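PDB 2PO3: 4-dehydrase from Streptomyces venezuelae, which probably acts as a pyridoxal phosphate-dependent sugar aminotransferase in desosamine biosynthesis, and is seen here with its TDP-sugar product held as an external aldimine. Local coordinates for residues G51-V54 / R55-E58; P332-H335 / E336-P339. All coordinates share one frame; numbering follows the deposited sequence.

Interaction 1 of 2, residues G51-V54 / R55-E58; sequences GPLV and REFE
Val54 and Glu58, one helical turn apart, meet through their side chains: CG1 of Val54 crosses the carboxylate end of the glutamate at a slant, 3.7 Å from Glu58 OE2. That methyl group stands anti to the backbone N (chi1 167°), which turns it down the helix toward the acid. Leu53 and Val54 also pack on Ala249 of helix 246-276.

The charged contacts centre on the same carboxylate. Its other oxygen, Glu58 OE1, forms a long salt bridge of 3.4 Å to Arg55 NH1, while OE2 pairs with Arg222 and accepts a hydrogen bond from the backbone N of Ala72. Two arginines crowd together here, and the acid between them probably offsets their like charges. With an alanine at Glu58, Arg55 and Arg222 would probably lose their shared counter-charge, and the Ala72 amide this acceptor.

The backbone bonds are those of a first helical turn, with Gly51 in the N-cap position of helix 52-65. Arg55 N reaches Gly51 O at 3.2 Å, and Glu58 N reaches Val54 O at 2.8 Å in a nearly straight bond (175°). Glu56 N approaches Pro52 O at 3.1 Å from above the carbonyl plane. The first-turn amides of Leu53 and Val54 are hydrogen-bonded to the two carboxylate oxygens of Glu246, at the start of helix 246-276.

Water adds one further link: a single molecule donates to Pro52 O and, at 2.8 Å, to Glu56 OE1, tying the glutamate's extended chain back to the preceding turn.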
loop_
_atom_site.group_PDB
_atom_site.type_symbol
_atom_site.label_atom_id
_atom_site.label_comp_id
_atom_site.label_asym_id
_atom_site.label_seq_id
_atom_site.Cartn_x
_atom_site.Cartn_y
_atom_site.Cartn_z
ATOM N N GLY A 51 -6.544 -12.175 7.081
ATOM C CA GLY A 51 -7.386 -12.561 8.206
ATOM C C GLY A 51 -8.897 -12.658 7.837
ATOM O O GLY A 51 -9.340 -12.410 6.703
ATOM N N PRO A 52 -9.741 -13.013 8.814
ATOM C CA PRO A 52 -11.194 -13.164 8.618
ATOM C C PRO A 52 -12.002 -11.945 8.156
ATOM O O PRO A 52 -13.037 -12.106 7.504
ATOM C CB PRO A 52 -11.743 -13.638 9.970
ATOM C CG PRO A 52 -10.614 -13.525 10.986
ATOM C CD PRO A 52 -9.325 -13.343 10.207
ATOM N N LEU A 53 -11.581 -10.723 8.506
ATOM C CA LEU A 53 -12.328 -9.527 8.082
ATOM C C LEU A 53 -12.118 -9.313 6.583
ATOM O O LEU A 53 -13.048 -9.129 5.804
ATOM C CB LEU A 53 -11.923 -8.314 8.930
ATOM C CG LEU A 53 -12.384 -8.539 10.371
ATOM C CD1 LEU A 53 -11.972 -7.392 11.280
ATOM C CD2 LEU A 53 -13.905 -8.745 10.417
ATOM N N VAL A 54 -10.853 -9.396 6.167
ATOM C CA VAL A 54 -10.569 -9.232 4.773
ATOM C C VAL A 54 -11.361 -10.223 3.957
ATOM O O VAL A 54 -11.973 -9.880 2.962
ATOM C CB VAL A 54 -9.079 -9.414 4.531
ATOM C CG1 VAL A 54 -8.813 -9.557 3.039
ATOM C CG2 VAL A 54 -8.319 -8.218 5.101
ATOM N N ARG A 55 -11.337 -11.472 4.380
ATOM C CA ARG A 55 -12.055 -12.497 3.646
ATOM C C ARG A 55 -13.512 -12.179 3.542
ATOM O O ARG A 55 -14.099 -12.370 2.497
ATOM C CB ARG A 55 -11.879 -13.905 4.224
ATOM C CG ARG A 55 -10.464 -14.409 4.014
ATOM C CD ARG A 55 -10.017 -14.149 2.577
ATOM N NE ARG A 55 -9.004 -15.096 2.163
ATOM C CZ ARG A 55 -7.791 -14.751 1.758
ATOM N NH1 ARG A 55 -7.414 -13.470 1.674
ATOM N NH2 ARG A 55 -6.946 -15.733 1.425
ATOM N N GLU A 56 -14.087 -11.698 4.622
ATOM C CA GLU A 56 -15.500 -11.339 4.595
ATOM C C GLU A 56 -15.775 -10.227 3.582
ATOM O O GLU A 56 -16.678 -10.267 2.733
ATOM C CB GLU A 56 -16.010 -10.951 5.994
ATOM C CG GLU A 56 -17.549 -10.914 6.079
ATOM C CD GLU A 56 -18.031 -10.261 7.353
ATOM O OE1 GLU A 56 -17.418 -10.347 8.407
ATOM O OE2 GLU A 56 -19.145 -9.568 7.207
ATOM N N PHE A 57 -14.950 -9.208 3.679
ATOM C CA PHE A 57 -15.036 -8.055 2.785
ATOM C C PHE A 57 -14.915 -8.517 1.329
ATOM O O PHE A 57 -15.745 -8.222 0.484
ATOM C CB PHE A 57 -13.899 -7.065 3.153
ATOM C CG PHE A 57 -13.859 -5.759 2.382
ATOM C CD1 PHE A 57 -14.768 -4.743 2.668
ATOM C CD2 PHE A 57 -12.903 -5.522 1.391
ATOM C CE1 PHE A 57 -14.731 -3.534 1.974
ATOM C CE2 PHE A 57 -12.846 -4.320 0.684
ATOM C CZ PHE A 57 -13.783 -3.332 0.974
ATOM N N GLU A 58 -13.875 -9.281 1.038
ATOM C CA GLU A 58 -13.652 -9.776 -0.310
ATOM C C GLU A 58 -14.900 -10.389 -0.886
ATOM O O GLU A 58 -15.202 -10.280 -2.086
ATOM C CB GLU A 58 -12.473 -10.779 -0.363
ATOM C CG GLU A 58 -11.111 -10.092 -0.196
ATOM C CD GLU A 58 -10.041 -11.114 -0.074
ATOM O OE1 GLU A 58 -10.268 -12.226 0.328
ATOM O OE2 GLU A 58 -8.864 -10.706 -0.444
HETATM O O HOH W 1 -15.484 -12.062 9.505
#

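Interaction 2 of 2, residues P332-H335 / E336-P339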
loop_
_atom_site.group_PDB
_atom_site.type_symbol
_atom_site.label_atom_id
_atom_site.label_comp_id
_atom_site.label_asym_id
_atom_site.label_seq_id
_atom_site.Cartn_x
_atom_site.Cartn_y
_atom_site.Cartn_z
ATOM N N PRO A 332 -6.552 18.765 -15.558
ATOM C CA PRO A 332 -6.761 18.552 -16.964
ATOM C C PRO A 332 -6.718 17.047 -17.232
ATOM O O PRO A 332 -6.626 16.273 -16.286
ATOM C CB PRO A 332 -5.522 19.188 -17.607
ATOM C CG PRO A 332 -4.410 19.190 -16.579
ATOM C CD PRO A 332 -5.109 19.066 -15.239
ATOM N N GLY A 333 -6.784 16.631 -18.508
ATOM C CA GLY A 333 -6.690 15.226 -18.901
ATOM C C GLY A 333 -5.284 14.795 -18.471
ATOM O O GLY A 333 -4.402 15.633 -18.294
ATOM N N CYS A 334 -5.056 13.509 -18.260
ATOM C CA CYS A 334 -3.755 13.037 -17.827
ATOM C C CYS A 334 -2.680 13.313 -18.841
ATOM O O CYS A 334 -1.502 13.406 -18.480
ATOM C CB CYS A 334 -3.817 11.522 -17.576
ATOM S SG CYS A 334 -4.887 11.197 -16.165
ATOM N N HIS A 335 -3.098 13.423 -20.110
ATOM C CA HIS A 335 -2.124 13.657 -21.170
ATOM C C HIS A 335 -1.409 14.975 -21.013
ATOM O O HIS A 335 -0.459 15.286 -21.714
ATOM C CB HIS A 335 -2.728 13.537 -22.561
ATOM C CG HIS A 335 -3.647 14.659 -22.903
ATOM N ND1 HIS A 335 -4.917 14.775 -22.347
ATOM C CD2 HIS A 335 -3.477 15.704 -23.750
ATOM C CE1 HIS A 335 -5.483 15.857 -22.867
ATOM N NE2 HIS A 335 -4.647 16.444 -23.714
ATOM N N GLU A 336 -1.886 15.757 -20.076
ATOM C CA GLU A 336 -1.307 17.055 -19.795
ATOM C C GLU A 336 -0.581 17.065 -18.469
ATOM O O GLU A 336 -0.149 18.119 -18.016
ATOM C CB GLU A 336 -2.368 18.162 -19.769
ATOM C CG GLU A 336 -3.047 18.326 -21.141
ATOM C CD GLU A 336 -3.604 19.702 -21.356
ATOM O OE1 GLU A 336 -2.974 20.727 -21.143
ATOM O OE2 GLU A 336 -4.867 19.680 -21.691
ATOM N N LEU A 337 -0.436 15.892 -17.848
ATOM C CA LEU A 337 0.246 15.862 -16.568
ATOM C C LEU A 337 1.606 15.213 -16.752
ATOM O O LEU A 337 1.749 14.465 -17.707
ATOM C CB LEU A 337 -0.540 14.956 -15.588
ATOM C CG LEU A 337 -1.929 15.437 -15.131
ATOM C CD1 LEU A 337 -2.538 14.367 -14.214
ATOM C CD2 LEU A 337 -1.777 16.730 -14.332
ATOM N N GLU A 338 2.575 15.481 -15.846
ATOM C CA GLU A 338 3.887 14.837 -15.951
ATOM C C GLU A 338 3.771 13.393 -15.519
ATOM O O GLU A 338 3.003 13.060 -14.637
ATOM C CB GLU A 338 4.989 15.523 -15.148
ATOM C CG GLU A 338 5.088 17.011 -15.528
ATOM C CD GLU A 338 5.851 17.194 -16.814
ATOM O OE1 GLU A 338 6.482 16.300 -17.385
ATOM O OE2 GLU A 338 5.730 18.408 -17.266
ATOM N N PRO A 339 4.520 12.523 -16.159
ATOM C CA PRO A 339 5.441 12.940 -17.209
ATOM C C PRO A 339 4.826 12.905 -18.621
ATOM O O PRO A 339 5.599 12.891 -19.575
ATOM C CB PRO A 339 6.472 11.777 -17.138
ATOM C CG PRO A 339 5.669 10.508 -16.827
ATOM C CD PRO A 339 4.475 11.022 -16.022
HETATM O O HOH W 2 -6.927 18.700 -20.828
#
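Over one face of the His335 imidazole lies CG of Glu336, 3.7 Å from the ring centroid and only 17° off its normal, a CH-pi contact offset toward the rim. The two side chains run side by side in the same direction, with ring and carboxylate planes 52° apart. At the ring's edge both nitrogens are engaged: ND1 bonds to Ser97 OG and NE2 to Glu352 OE1, which together fix its rotation. His335 CG sits between the backbone N and the carbonyl carbon (chi1 71°), folding the ring back beneath the glutamate.

Apolar contacts lie around the turn. Pro332 CG meets Glu336 CB at 3.9 Å, and Pro332 CD approaches Leu337 CD2 at 4.2 Å. Cys334 SG lies 4.4 Å from Leu337 CD1 and also packs on Phe116 of strand 113-117.

Leu337 N donates to Cys334 O at 2.8 Å, entering from well above the carbonyl plane. A water near Gly333 N and Glu336 OE2 may link them, though its approach to OE2 is too short to be trusted. The i to i+3 bond from Leu337 to Cys334 is the signature of a short 3-10 turn, here set in the loop between strand 324-325 and helix 349-355 and pinned by its histidine to Ser97 and helix 349-355.

Overall arrangement
Two local contacts at distant points of one chain illustrate how short-range turns can anchor separate parts of a fold. From the N terminus, interaction 1 comes first, starting helix 52-65 just beyond the ligand-binding residues Gln45 to Asn49. The chain then passes through the seven-stranded sheet and the long helix 246-276 before reaching interaction 2, in the loop ahead of helix 349-355. The contacts run in series, neither nesting nor crossing, and each closes only its own turn. The centres of interactions 1 and 2 are about 36 Å apart, and the two lie on opposite sides of the chain's centre. Interaction 1 fastens the helix start to helix 246-276, whereas interaction 2 joins its loop to strand 113-117.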